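Local coordinates for protein alpha-1,6-mannanase (Bacteroides thetaiotaomicron, PDB 4V1S) that probably hydrolyses alpha-1,6-mannosidic linkages in mannans, as a family 76 glycoside hydrolase from a gut symbiont, at residues 80-85 and 373-378; 300-305 and 336-341. All blocks are in the same frame, centred on the assembly; numbering follows the deposited sequence.

Interaction 1: 80-85 and 373-378; sequences FIWGNI and DLRFST
Trp82 and Gly83, in the first turn of helix 81-97, meet Leu374, Arg375 and Thr378 in the first turn of helix 374-394. The two segment axes run almost parallel, 8° apart, consistent with neighbouring inner helices of the (alpha/alpha)6 barrel expected in this family.

Backbone approach depends on glycine. Gly83 CA lies 4.1 Å from Arg375 CA, and a beta carbon there would run into Leu374 CG. Apolar packing follows: Leu374 CD2 sits 3.7 Å from Gly83 C and also touches the amide end of Asn84, whose side chain crosses the leucine at about a right angle. Asn84 ND2 bonds to Ser79 OG, while helix 46-61 touches Leu374 and Thr378.

The aromatic part is a CH-pi contact. A chi1 of 55° puts Arg375 CG between the backbone N and the carbonyl carbon, and the chain then runs extended to NE. Arg375 CD lies over one face of Trp82, 3.9 Å from the centre of the six-membered ring and offset toward its rim. The guanidinium is turned 66° from the indole and brings its edge to it, Arg375 NH1 lying a tight 3.0 Å from Trp82 CZ3. Tyr314 meets both residues, making a cation-pi contact with the arginine. A glycerol, probably from the crystallisation liquor, lies close to Trp82, and the indole may border a pocket.

Charge and polar bonds fix the arginine and the helix start. Asp373, the N-cap, is gripped side-on by Arg375: NE bonds to OD1, and Arg375 NH2 donates at 3.0 Å to the syn lone pair of Asp373 OD2. OD1 also caps Arg375 N with its anti lone pair. Thr378 OG1 stands between two carbonyls, 3.2 Å from Gly83 O and 2.9 Å from Leu374 O, and its single proton could serve either.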
ATOM      1  N   PHE A  80      11.971  -9.028  -3.340  1.00 13.40           N
ATOM      2  CA  PHE A  80      11.308  -8.918  -2.065  1.00 11.97           C
ATOM      3  C   PHE A  80       9.810  -8.820  -2.297  1.00 11.05           C
ATOM      4  O   PHE A  80       9.350  -8.482  -3.379  1.00 11.46           O
ATOM      5  CB  PHE A  80      11.795  -7.698  -1.308  1.00 13.32           C
ATOM      6  CG  PHE A  80      13.254  -7.757  -0.926  1.00 14.90           C
ATOM      7  CD1 PHE A  80      13.691  -8.618   0.057  1.00 16.19           C
ATOM      8  CD2 PHE A  80      14.186  -6.932  -1.540  1.00 14.53           C
ATOM      9  CE1 PHE A  80      15.018  -8.697   0.407  1.00 18.12           C
ATOM     10  CE2 PHE A  80      15.519  -6.985  -1.175  1.00 16.51           C
ATOM     11  CZ  PHE A  80      15.930  -7.872  -0.195  1.00 17.15           C
ATOM     12  N   ILE A  81       9.043  -9.141  -1.267  1.00  9.97           N
ATOM     13  CA  ILE A  81       7.602  -9.233  -1.426  1.00 10.76           C
ATOM     14  C   ILE A  81       6.973  -7.891  -1.870  1.00 11.72           C
ATOM     15  O   ILE A  81       5.986  -7.869  -2.649  1.00 10.99           O
ATOM     16  CB  ILE A  81       6.946  -9.813  -0.149  1.00 10.26           C
ATOM     17  CG1 ILE A  81       5.538 -10.292  -0.437  1.00 11.68           C
ATOM     18  CG2 ILE A  81       6.955  -8.808   1.000  1.00 11.66           C
ATOM     19  CD1 ILE A  81       4.916 -11.037   0.728  1.00 13.59           C
ATOM     20  N   TRP A  82       7.545  -6.779  -1.399  1.00 10.75           N
ATOM     21  CA  TRP A  82       6.865  -5.461  -1.542  1.00 10.59           C
ATOM     22  C   TRP A  82       6.435  -5.146  -2.989  1.00 12.24           C
ATOM     23  O   TRP A  82       5.305  -4.781  -3.231  1.00 10.84           O
ATOM     24  CB  TRP A  82       7.809  -4.370  -1.019  1.00 13.12           C
ATOM     25  CG  TRP A  82       7.194  -3.052  -0.776  1.00 13.07           C
ATOM     26  CD1 TRP A  82       5.948  -2.628  -1.096  1.00 13.18           C
ATOM     27  CD2 TRP A  82       7.865  -1.944  -0.197  1.00 12.50           C
ATOM     28  NE1 TRP A  82       5.775  -1.312  -0.704  1.00 12.68           N
ATOM     29  CE2 TRP A  82       6.948  -0.867  -0.157  1.00 11.55           C
ATOM     30  CE3 TRP A  82       9.160  -1.749   0.286  1.00 13.86           C
ATOM     31  CZ2 TRP A  82       7.287   0.373   0.344  1.00 13.48           C
ATOM     32  CZ3 TRP A  82       9.480  -0.518   0.830  1.00 14.79           C
ATOM     33  CH2 TRP A  82       8.559   0.529   0.830  1.00 14.89           C
ATOM     34  N   GLY A  83       7.351  -5.266  -3.958  1.00  9.98           N
ATOM     35  CA  GLY A  83       7.006  -4.908  -5.337  1.00 11.28           C
ATOM     36  C   GLY A  83       5.894  -5.755  -5.901  1.00 11.68           C
ATOM     37  O   GLY A  83       5.121  -5.296  -6.717  1.00 11.97           O
ATOM     38  N   ASN A  84       5.817  -7.012  -5.441  1.00 10.71           N
ATOM     39  CA  ASN A  84       4.749  -7.895  -5.832  1.00 11.36           C
ATOM     40  C   ASN A  84       3.408  -7.501  -5.266  1.00 10.99           C
ATOM     41  O   ASN A  84       2.366  -7.821  -5.847  1.00  9.89           O
ATOM     42  CB  ASN A  84       5.047  -9.340  -5.373  1.00 11.71           C
ATOM     43  CG  ASN A  84       6.303  -9.887  -6.011  1.00 11.10           C
ATOM     44  OD1 ASN A  84       6.286 -10.364  -7.142  1.00 11.71           O
ATOM     45  ND2 ASN A  84       7.405  -9.736  -5.328  1.00 12.23           N
ATOM     46  N   ILE A  85       3.414  -6.804  -4.129  1.00  9.87           N
ATOM     47  CA  ILE A  85       2.148  -6.323  -3.531  1.00  9.20           C
ATOM     48  C   ILE A  85       1.498  -5.294  -4.435  1.00  8.72           C
ATOM     49  O   ILE A  85       0.268  -5.274  -4.614  1.00 10.45           O
ATOM     50  CB  ILE A  85       2.390  -5.779  -2.104  1.00  9.27           C
ATOM     51  CG1 ILE A  85       2.991  -6.896  -1.205  1.00 11.02           C
ATOM     52  CG2 ILE A  85       1.124  -5.214  -1.496  1.00 10.48           C
ATOM     53  CD1 ILE A  85       3.387  -6.410   0.179  1.00 11.53           C
ATOM     54  N   ASP A 373      14.263  -0.912  -9.254  1.00 17.13           N
ATOM     55  CA  ASP A 373      13.731  -2.112  -8.595  1.00 17.19           C
ATOM     56  C   ASP A 373      12.242  -2.267  -8.893  1.00 13.03           C
ATOM     57  O   ASP A 373      11.587  -1.349  -9.418  1.00 16.28           O
ATOM     58  CB  ASP A 373      14.166  -2.285  -7.100  1.00 22.67           C
ATOM     59  CG  ASP A 373      13.517  -1.355  -6.145  1.00 25.27           C
ATOM     60  OD1 ASP A 373      12.255  -1.278  -6.142  1.00 21.23           O
ATOM     61  OD2 ASP A 373      14.290  -0.779  -5.299  1.00 24.72           O
ATOM     62  N   LEU A 374      11.746  -3.454  -8.605  1.00 13.14           N
ATOM     63  CA  LEU A 374      10.393  -3.842  -8.936  1.00 12.01           C
ATOM     64  C   LEU A 374       9.343  -2.854  -8.433  1.00 13.50           C
ATOM     65  O   LEU A 374       8.359  -2.646  -9.098  1.00 15.45           O
ATOM     66  CB  LEU A 374      10.113  -5.227  -8.358  1.00 12.72           C
ATOM     67  CG  LEU A 374       8.747  -5.865  -8.699  1.00 14.40           C
ATOM     68  CD1 LEU A 374       8.595  -6.027 -10.209  1.00 12.43           C
ATOM     69  CD2 LEU A 374       8.625  -7.195  -7.962  1.00 13.60           C
ATOM     70  N   ARG A 375       9.537  -2.264  -7.257  1.00 11.41           N
ATOM     71  CA  ARG A 375       8.476  -1.405  -6.765  1.00 12.64           C
ATOM     72  C   ARG A 375       8.295  -0.137  -7.550  1.00 11.43           C
ATOM     73  O   ARG A 375       7.185   0.441  -7.517  1.00 13.93           O
ATOM     74  CB  ARG A 375       8.427  -1.182  -5.255  1.00 23.46           C
ATOM     75  CG  ARG A 375       9.646  -0.680  -4.708  1.00 19.52           C
ATOM     76  CD  ARG A 375       9.898  -0.977  -3.217  1.00 14.71           C
ATOM     77  NE  ARG A 375      11.251  -0.482  -3.317  1.00 19.42           N
ATOM     78  CZ  ARG A 375      11.966   0.167  -2.441  1.00 16.30           C
ATOM     79  NH1 ARG A 375      11.540   0.390  -1.214  1.00 23.42           N
ATOM     80  NH2 ARG A 375      13.176   0.575  -2.843  1.00 17.05           N
ATOM     81  N   PHE A 376       9.336   0.319  -8.260  1.00 13.59           N
ATOM     82  CA  PHE A 376       9.245   1.647  -8.868  1.00 13.25           C
ATOM     83  C   PHE A 376       8.156   1.692  -9.968  1.00 12.53           C
ATOM     84  O   PHE A 376       7.397   2.660 -10.082  1.00 14.95           O
ATOM     85  CB  PHE A 376      10.565   2.114  -9.479  1.00 14.81           C
ATOM     86  CG  PHE A 376      11.751   2.193  -8.536  1.00 14.70           C
ATOM     87  CD1 PHE A 376      11.657   1.989  -7.157  1.00 16.06           C
ATOM     88  CD2 PHE A 376      13.011   2.517  -9.075  1.00 17.04           C
ATOM     89  CE1 PHE A 376      12.776   2.057  -6.353  1.00 18.49           C
ATOM     90  CE2 PHE A 376      14.135   2.594  -8.268  1.00 18.71           C
ATOM     91  CZ  PHE A 376      14.024   2.359  -6.898  1.00 18.96           C
ATOM     92  N   SER A 377       8.110   0.670 -10.821  1.00 13.41           N
ATOM     93  CA  SER A 377       7.151   0.679 -11.914  1.00 11.74           C
ATOM     94  C   SER A 377       5.847   0.017 -11.508  1.00 10.82           C
ATOM     95  O   SER A 377       4.802   0.368 -12.044  1.00 13.57           O
ATOM     96  CB  SER A 377       7.695   0.022 -13.178  1.00 13.87           C
ATOM     97  OG  SER A 377       8.671   0.855 -13.785  1.00 18.93           O
ATOM     98  N   THR A 378       5.879  -0.909 -10.546  1.00 11.80           N
ATOM     99  CA  THR A 378       4.630  -1.568 -10.182  1.00 11.13           C
ATOM    100  C   THR A 378       3.660  -0.574  -9.476  1.00 10.77           C
ATOM    101  O   THR A 378       2.440  -0.672  -9.667  1.00 11.01           O
ATOM    102  CB  THR A 378       4.872  -2.795  -9.314  1.00 12.22           C
ATOM    103  OG1 THR A 378       5.584  -2.444  -8.129  1.00 14.57           O
ATOM    104  CG2 THR A 378       5.595  -3.913 -10.106  1.00 13.37           C
TER

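Interaction 2: 300-305 and 336-341; sequences KWYNSI and LTKAFH
Tyr302 and His341 both carry CG anti to the backbone N (chi1 -176° and -163°), and from there the two side chains cross at about a right angle. The phenol reaches the helix with its hydroxyl: Tyr302 OH lies 3.6 Å from His341 CD2, at the edge of the imidazole and near its plane, and 3.4 Å from Lys338 O. The link with a clear direction comes from His341 NE2, which donates to Ile305 O at 2.8 Å and 162°. That oxygen lies close to the imidazole plane, whereas the nitrogen stands well above the plane of the carbonyl. Ser304 O adds a contact of 3.3 Å to His341 CD2. An alanine in place of His341 has no N-H for Ile305 O, and the loop would probably be freer to shift from the helix. Elsewhere, Lys338 sends NZ to a salt bridge with Glu298, and Trp323 meets the Tyr302 ring edge-to-face. Within the loop, Asn303 OD1 accepts from Ile305 N, closing an Asx turn just after helix 284-301. The whole joins that turn to helix 334-350, side chain to loop carbonyl, at the surface of the fold, consistent with the outer layer of an (alpha/alpha)6 barrel.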
ATOM      1  N   LYS A 300       2.509  19.456   2.596  1.00 14.33           N
ATOM      2  CA  LYS A 300       3.914  19.064   2.707  1.00 13.94           C
ATOM      3  C   LYS A 300       4.466  18.473   1.392  1.00 13.02           C
ATOM      4  O   LYS A 300       5.575  18.798   0.978  1.00 15.70           O
ATOM      5  CB  LYS A 300       4.119  18.071   3.837  1.00 14.85           C
ATOM      6  CG  LYS A 300       5.556  17.636   4.004  1.00 15.74           C
ATOM      7  CD  LYS A 300       5.784  16.860   5.291  1.00 18.70           C
ATOM      8  CE  LYS A 300       7.215  16.373   5.396  1.00 18.60           C
ATOM      9  NZ  LYS A 300       8.153  17.469   5.749  1.00 19.44           N
ATOM     10  N   TRP A 301       3.687  17.596   0.767  1.00 12.96           N
ATOM     11  CA  TRP A 301       4.193  16.733  -0.293  1.00 14.65           C
ATOM     12  C   TRP A 301       3.659  16.982  -1.690  1.00 14.65           C
ATOM     13  O   TRP A 301       4.284  16.530  -2.642  1.00 16.00           O
ATOM     14  CB  TRP A 301       3.984  15.256   0.048  1.00 13.59           C
ATOM     15  CG  TRP A 301       4.804  14.749   1.215  1.00 13.62           C
ATOM     16  CD1 TRP A 301       6.151  14.584   1.247  1.00 15.59           C
ATOM     17  CD2 TRP A 301       4.312  14.294   2.498  1.00 14.40           C
ATOM     18  NE1 TRP A 301       6.548  14.064   2.467  1.00 14.82           N
ATOM     19  CE2 TRP A 301       5.440  13.884   3.252  1.00 13.20           C
ATOM     20  CE3 TRP A 301       3.041  14.208   3.083  1.00 14.06           C
ATOM     21  CZ2 TRP A 301       5.337  13.409   4.557  1.00 14.62           C
ATOM     22  CZ3 TRP A 301       2.944  13.740   4.400  1.00 13.78           C
ATOM     23  CH2 TRP A 301       4.088  13.349   5.113  1.00 15.07           C
ATOM     24  N   TYR A 302       2.547  17.694  -1.824  1.00 14.20           N
ATOM     25  CA  TYR A 302       1.905  17.806  -3.128  1.00 17.71           C
ATOM     26  C   TYR A 302       2.077  19.169  -3.742  1.00 14.71           C
ATOM     27  O   TYR A 302       1.697  20.165  -3.140  1.00 13.06           O
ATOM     28  CB  TYR A 302       0.426  17.490  -3.012  1.00 15.79           C
ATOM     29  CG  TYR A 302      -0.330  17.486  -4.334  1.00 13.56           C
ATOM     30  CD1 TYR A 302       0.148  16.753  -5.451  1.00 14.79           C
ATOM     31  CD2 TYR A 302      -1.503  18.172  -4.470  1.00 14.22           C
ATOM     32  CE1 TYR A 302      -0.562  16.712  -6.630  1.00 17.84           C
ATOM     33  CE2 TYR A 302      -2.254  18.112  -5.648  1.00 17.19           C
ATOM     34  CZ  TYR A 302      -1.784  17.405  -6.729  1.00 17.83           C
ATOM     35  OH  TYR A 302      -2.475  17.388  -7.943  1.00 19.77           O
ATOM     36  N   ASN A 303       2.630  19.211  -4.949  1.00 13.96           N
ATOM     37  CA  ASN A 303       2.626  20.449  -5.752  1.00 14.00           C
ATOM     38  C   ASN A 303       1.379  20.343  -6.628  1.00 15.45           C
ATOM     39  O   ASN A 303       1.361  19.606  -7.622  1.00 15.57           O
ATOM     40  CB  ASN A 303       3.893  20.543  -6.570  1.00 15.11           C
ATOM     41  CG  ASN A 303       3.912  21.734  -7.525  1.00 15.25           C
ATOM     42  OD1 ASN A 303       2.882  22.271  -7.902  1.00 15.67           O
ATOM     43  ND2 ASN A 303       5.114  22.134  -7.928  1.00 14.87           N
ATOM     44  N   SER A 304       0.340  21.101  -6.289  1.00 16.63           N
ATOM     45  CA  SER A 304      -0.920  21.000  -7.008  1.00 16.69           C
ATOM     46  C   SER A 304      -0.880  21.647  -8.396  1.00 17.70           C
ATOM     47  O   SER A 304      -1.790  21.461  -9.222  1.00 18.45           O
ATOM     48  CB  SER A 304      -2.035  21.597  -6.190  1.00 17.94           C
ATOM     49  OG  SER A 304      -2.055  22.980  -6.273  1.00 17.59           O
ATOM     50  N   ILE A 305       0.162  22.413  -8.642  1.00 16.78           N
ATOM     51  CA  ILE A 305       0.256  23.142  -9.879  1.00 20.11           C
ATOM     52  C   ILE A 305       0.688  22.160 -10.966  1.00 18.02           C
ATOM     53  O   ILE A 305       0.031  22.041 -12.011  1.00 19.75           O
ATOM     54  CB  ILE A 305       1.242  24.329  -9.791  1.00 19.39           C
ATOM     55  CG1 ILE A 305       0.945  25.241  -8.577  1.00 19.19           C
ATOM     56  CG2 ILE A 305       1.163  25.142 -11.073  1.00 21.29           C
ATOM     57  CD1 ILE A 305      -0.490  25.720  -8.455  1.00 21.28           C
ATOM     58  N   LEU A 336     -10.898  13.761  -7.196  1.00 18.58           N
ATOM     59  CA  LEU A 336     -10.489  13.061  -8.434  1.00 19.46           C
ATOM     60  C   LEU A 336      -9.629  13.975  -9.294  1.00 19.87           C
ATOM     61  O   LEU A 336      -8.674  13.535  -9.890  1.00 21.86           O
ATOM     62  CB  LEU A 336     -11.698  12.569  -9.196  1.00 18.84           C
ATOM     63  CG  LEU A 336     -12.561  11.606  -8.410  1.00 19.98           C
ATOM     64  CD1 LEU A 336     -13.634  11.076  -9.326  1.00 18.87           C
ATOM     65  CD2 LEU A 336     -11.709  10.507  -7.767  1.00 20.50           C
ATOM     66  N   THR A 337      -9.935  15.263  -9.320  1.00 19.06           N
ATOM     67  CA  THR A 337      -9.082  16.192 -10.012  1.00 20.46           C
ATOM     68  C   THR A 337      -7.639  16.120  -9.554  1.00 17.81           C
ATOM     69  O   THR A 337      -6.714  16.132 -10.370  1.00 21.27           O
ATOM     70  CB  THR A 337      -9.621  17.635  -9.883  1.00 24.84           C
ATOM     71  OG1 THR A 337     -10.919  17.689 -10.480  1.00 29.12           O
ATOM     72  CG2 THR A 337      -8.713  18.623 -10.586  1.00 30.20           C
ATOM     73  N   LYS A 338      -7.448  16.070  -8.248  1.00 16.20           N
ATOM     74  CA  LYS A 338      -6.123  15.963  -7.689  1.00 16.80           C
ATOM     75  C   LYS A 338      -5.498  14.628  -8.133  1.00 15.00           C
ATOM     76  O   LYS A 338      -4.366  14.582  -8.579  1.00 15.17           O
ATOM     77  CB  LYS A 338      -6.204  16.071  -6.150  1.00 17.03           C
ATOM     78  CG  LYS A 338      -6.611  17.466  -5.660  1.00 18.20           C
ATOM     79  CD  LYS A 338      -6.798  17.540  -4.148  1.00 22.71           C
ATOM     80  CE  LYS A 338      -7.057  18.964  -3.707  1.00 25.76           C
ATOM     81  NZ  LYS A 338      -7.378  18.993  -2.265  1.00 25.39           N
ATOM     82  N   ALA A 339      -6.243  13.542  -7.981  1.00 12.71           N
ATOM     83  CA  ALA A 339      -5.701  12.232  -8.271  1.00 14.44           C
ATOM     84  C   ALA A 339      -5.268  12.140  -9.740  1.00 13.86           C
ATOM     85  O   ALA A 339      -4.171  11.692 -10.052  1.00 16.77           O
ATOM     86  CB  ALA A 339      -6.711  11.163  -7.909  1.00 16.26           C
ATOM     87  N   PHE A 340      -6.131  12.555 -10.637  1.00 13.43           N
ATOM     88  CA  PHE A 340      -5.800  12.479 -12.050  1.00 14.83           C
ATOM     89  C   PHE A 340      -4.635  13.389 -12.415  1.00 14.67           C
ATOM     90  O   PHE A 340      -3.797  13.029 -13.227  1.00 18.29           O
ATOM     91  CB  PHE A 340      -6.988  12.805 -12.925  1.00 18.30           C
ATOM     92  CG  PHE A 340      -8.077  11.766 -12.903  1.00 18.72           C
ATOM     93  CD1 PHE A 340      -7.818  10.475 -13.274  1.00 23.08           C
ATOM     94  CD2 PHE A 340      -9.379  12.111 -12.563  1.00 24.15           C
ATOM     95  CE1 PHE A 340      -8.821   9.530 -13.290  1.00 22.63           C
ATOM     96  CE2 PHE A 340     -10.373  11.175 -12.572  1.00 26.74           C
ATOM     97  CZ  PHE A 340     -10.090   9.876 -12.922  1.00 26.54           C
ATOM     98  N   HIS A 341      -4.582  14.572 -11.813  1.00 17.16           N
ATOM     99  CA  HIS A 341      -3.438  15.480 -12.079  1.00 17.31           C
ATOM    100  C   HIS A 341      -2.093  14.834 -11.650  1.00 15.63           C
ATOM    101  O   HIS A 341      -1.102  14.894 -12.372  1.00 14.22           O
ATOM    102  CB  HIS A 341      -3.661  16.798 -11.352  1.00 19.09           C
ATOM    103  CG  HIS A 341      -2.809  17.917 -11.842  1.00 19.66           C
ATOM    104  ND1 HIS A 341      -2.742  18.274 -13.169  1.00 24.43           N
ATOM    105  CD2 HIS A 341      -2.034  18.800 -11.174  1.00 22.06           C
ATOM    106  CE1 HIS A 341      -1.931  19.307 -13.303  1.00 26.18           C
ATOM    107  NE2 HIS A 341      -1.493  19.648 -12.106  1.00 25.77           N
TER

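Interaction 1 is largely buried, about 11 Å from the centre of the chain to its own centre; interaction 2 lies on the surface at about 18 Å. Their centres are about 23 Å apart and they do not touch. They hold different elements, though helix 334-350 of the second and helix 374-394 of the first are consecutive, and 300-305 with 336-341 is nested inside the chain loop closed by 80-85 with 373-378. The inner contact joins two helix starts through close backbone, leucine packing and an arginine over an indole, that arginine held by the N-cap carboxylate. The outer one ties a loop to a helix flank, chiefly by one histidine bond to a backbone carbonyl.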